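Trafficking protein B (Neisseria gonorrhoeae, PDB 2H1C) is the toxin of a type II toxin-antitoxin system, a PIN-domain protein and probable ribonuclease that pairs with the antitoxin FitA in a complex that binds its own promoter DNA. Local coordinates at the interface of chains A and B. Sequence-based numbering; all coordinates share one arbitrary frame. Chains: chain A/B, Trafficking protein B.

The interface of chains A and B. Residues chain A 83-84, 86-87; chain B 41, 44-45, 48.
A:Ala87 sets its methyl against the backbone of the facing helix where B:Arg44 passes into B:Leu45: A:Ala87 CB lies 3.4 Å from B:Arg44 CB and 3.5 Å from the backbone nitrogen B:Leu45 N. Contact this near to main-chain atoms shows that helix 80-94 of chain A and helix 37-48 of chain B pack closely. One turn earlier two alanines meet methyl to methyl, A:Ala83 CB to B:Ala41 CB at 3.8 Å. Chain A thus brings alanine methyls to the crossing, and chain B a mix of alanine and larger residues.

The aromatic contact flanks this alanine row. With CG anti to the backbone N (chi1 169°), the ring of A:Tyr86 is turned toward B:Ala41, whose methyl CB meets ring atom CD2 at 3.5 Å from off the ring plane, near the rim; the carbonyl oxygen B:Ala41 O instead sits at the ring edge, in plane. Farther out, the A:Tyr86 and B:Leu45 side chains cross obliquely, and the branch B:Leu45 CD2 meets A:Tyr86 CE2 at 3.9 Å, with the phenol OH equally near.

On the opposite flank B:Arg44 runs alongside A:Ala84. Its chain is extended from CG to NE (chi2 168°, chi3 165°), which carries the guanidinium past the alanine; B:Arg44 NH1 stands 3.4 Å from A:Ala84 N and 3.5 Å from A:Ala84 CB. Two nitrogens at this distance make no hydrogen bond, so the arginine contributes packing here.

The patch hides 169 Å² and, by the two-fold symmetry, has a twin with the chains exchanged. Its close, mainly apolar fit joins the two toxin chains of the deposited assembly, a pairing that may also serve the complex of four FitAB heterodimers on promoter DNA.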
ATOM      1  N   ALA A  83      -4.697   8.094   0.215  1.00  8.76           N
ATOM      2  CA  ALA A  83      -4.527   7.815   1.634  1.00 11.71           C
ATOM      3  C   ALA A  83      -5.681   8.410   2.444  1.00 11.67           C
ATOM      4  O   ALA A  83      -6.146   7.804   3.405  1.00 11.16           O
ATOM      5  CB  ALA A  83      -3.186   8.367   2.130  1.00 10.42           C
ATOM      6  N   ALA A  84      -6.143   9.599   2.066  1.00 13.28           N
ATOM      7  CA  ALA A  84      -7.257  10.238   2.771  1.00 15.02           C
ATOM      8  C   ALA A  84      -8.525   9.404   2.644  1.00 13.44           C
ATOM      9  O   ALA A  84      -9.254   9.203   3.617  1.00 13.26           O
ATOM     10  CB  ALA A  84      -7.510  11.645   2.212  1.00 14.68           C
ATOM     11  N   TYR A  86      -8.667   6.245   1.972  1.00  9.89           N
ATOM     12  CA  TYR A  86      -8.426   4.994   2.678  1.00 13.60           C
ATOM     13  C   TYR A  86      -8.859   5.091   4.144  1.00 12.46           C
ATOM     14  O   TYR A  86      -9.601   4.244   4.632  1.00 12.03           O
ATOM     15  CB  TYR A  86      -6.941   4.646   2.618  1.00 12.92           C
ATOM     16  CG  TYR A  86      -6.524   3.509   3.525  1.00 14.20           C
ATOM     17  CD1 TYR A  86      -6.658   2.178   3.122  1.00 15.67           C
ATOM     18  CD2 TYR A  86      -5.984   3.771   4.786  1.00 14.68           C
ATOM     19  CE1 TYR A  86      -6.259   1.132   3.957  1.00 13.17           C
ATOM     20  CE2 TYR A  86      -5.587   2.745   5.616  1.00 13.48           C
ATOM     21  CZ  TYR A  86      -5.724   1.431   5.200  1.00 14.31           C
ATOM     22  OH  TYR A  86      -5.316   0.404   6.018  1.00 13.78           O
ATOM     23  N   ALA A  87      -8.379   6.117   4.847  1.00 11.61           N
ATOM     24  CA  ALA A  87      -8.708   6.286   6.253  1.00 12.11           C
ATOM     25  C   ALA A  87     -10.207   6.465   6.437  1.00 12.00           C
ATOM     26  O   ALA A  87     -10.792   5.901   7.361  1.00 11.68           O
ATOM     27  CB  ALA A  87      -7.955   7.477   6.828  1.00 10.27           C
TER
ATOM     28  N   ALA B  41      -1.628   7.271   5.500  1.00  9.69           N
ATOM     29  CA  ALA B  41      -2.921   6.577   5.566  1.00 10.48           C
ATOM     30  C   ALA B  41      -3.132   5.964   6.954  1.00 11.25           C
ATOM     31  O   ALA B  41      -4.244   6.008   7.507  1.00  8.41           O
ATOM     32  CB  ALA B  41      -2.981   5.484   4.522  1.00  9.27           C
ATOM     33  N   ARG B  44      -3.811   8.758   9.507  1.00 11.45           N
ATOM     34  CA  ARG B  44      -5.183   9.239   9.361  1.00  8.38           C
ATOM     35  C   ARG B  44      -6.207   8.228   9.876  1.00 11.30           C
ATOM     36  O   ARG B  44      -7.207   8.618  10.469  1.00 11.83           O
ATOM     37  CB  ARG B  44      -5.475   9.606   7.895  1.00  8.37           C
ATOM     38  CG  ARG B  44      -4.861  10.954   7.462  1.00 10.76           C
ATOM     39  CD  ARG B  44      -4.912  11.137   5.940  1.00 12.16           C
ATOM     40  NE  ARG B  44      -4.667  12.523   5.555  1.00 14.91           N
ATOM     41  CZ  ARG B  44      -4.336  12.917   4.327  1.00 16.46           C
ATOM     42  NH1 ARG B  44      -4.198  12.023   3.346  1.00 13.72           N
ATOM     43  NH2 ARG B  44      -4.156  14.212   4.080  1.00 17.49           N
ATOM     44  N   LEU B  45      -5.958   6.935   9.656  1.00 12.51           N
ATOM     45  CA  LEU B  45      -6.884   5.898  10.111  1.00 12.80           C
ATOM     46  C   LEU B  45      -6.892   5.846  11.639  1.00 15.73           C
ATOM     47  O   LEU B  45      -7.954   5.754  12.273  1.00 14.01           O
ATOM     48  CB  LEU B  45      -6.469   4.541   9.529  1.00 10.58           C
ATOM     49  CG  LEU B  45      -7.259   3.322  10.003  1.00 12.42           C
ATOM     50  CD1 LEU B  45      -8.754   3.538   9.776  1.00 10.21           C
ATOM     51  CD2 LEU B  45      -6.766   2.085   9.263  1.00 12.96           C
ATOM     52  N   ALA B  48      -8.903   8.625  12.982  1.00 13.65           N
ATOM     53  CA  ALA B  48     -10.328   8.392  12.751  1.00 13.93           C
ATOM     54  C   ALA B  48     -10.964   7.302  13.623  1.00 15.66           C
ATOM     55  O   ALA B  48     -12.195   7.228  13.726  1.00 17.44           O
ATOM     56  CB  ALA B  48     -10.580   8.092  11.266  1.00 12.51           C
TER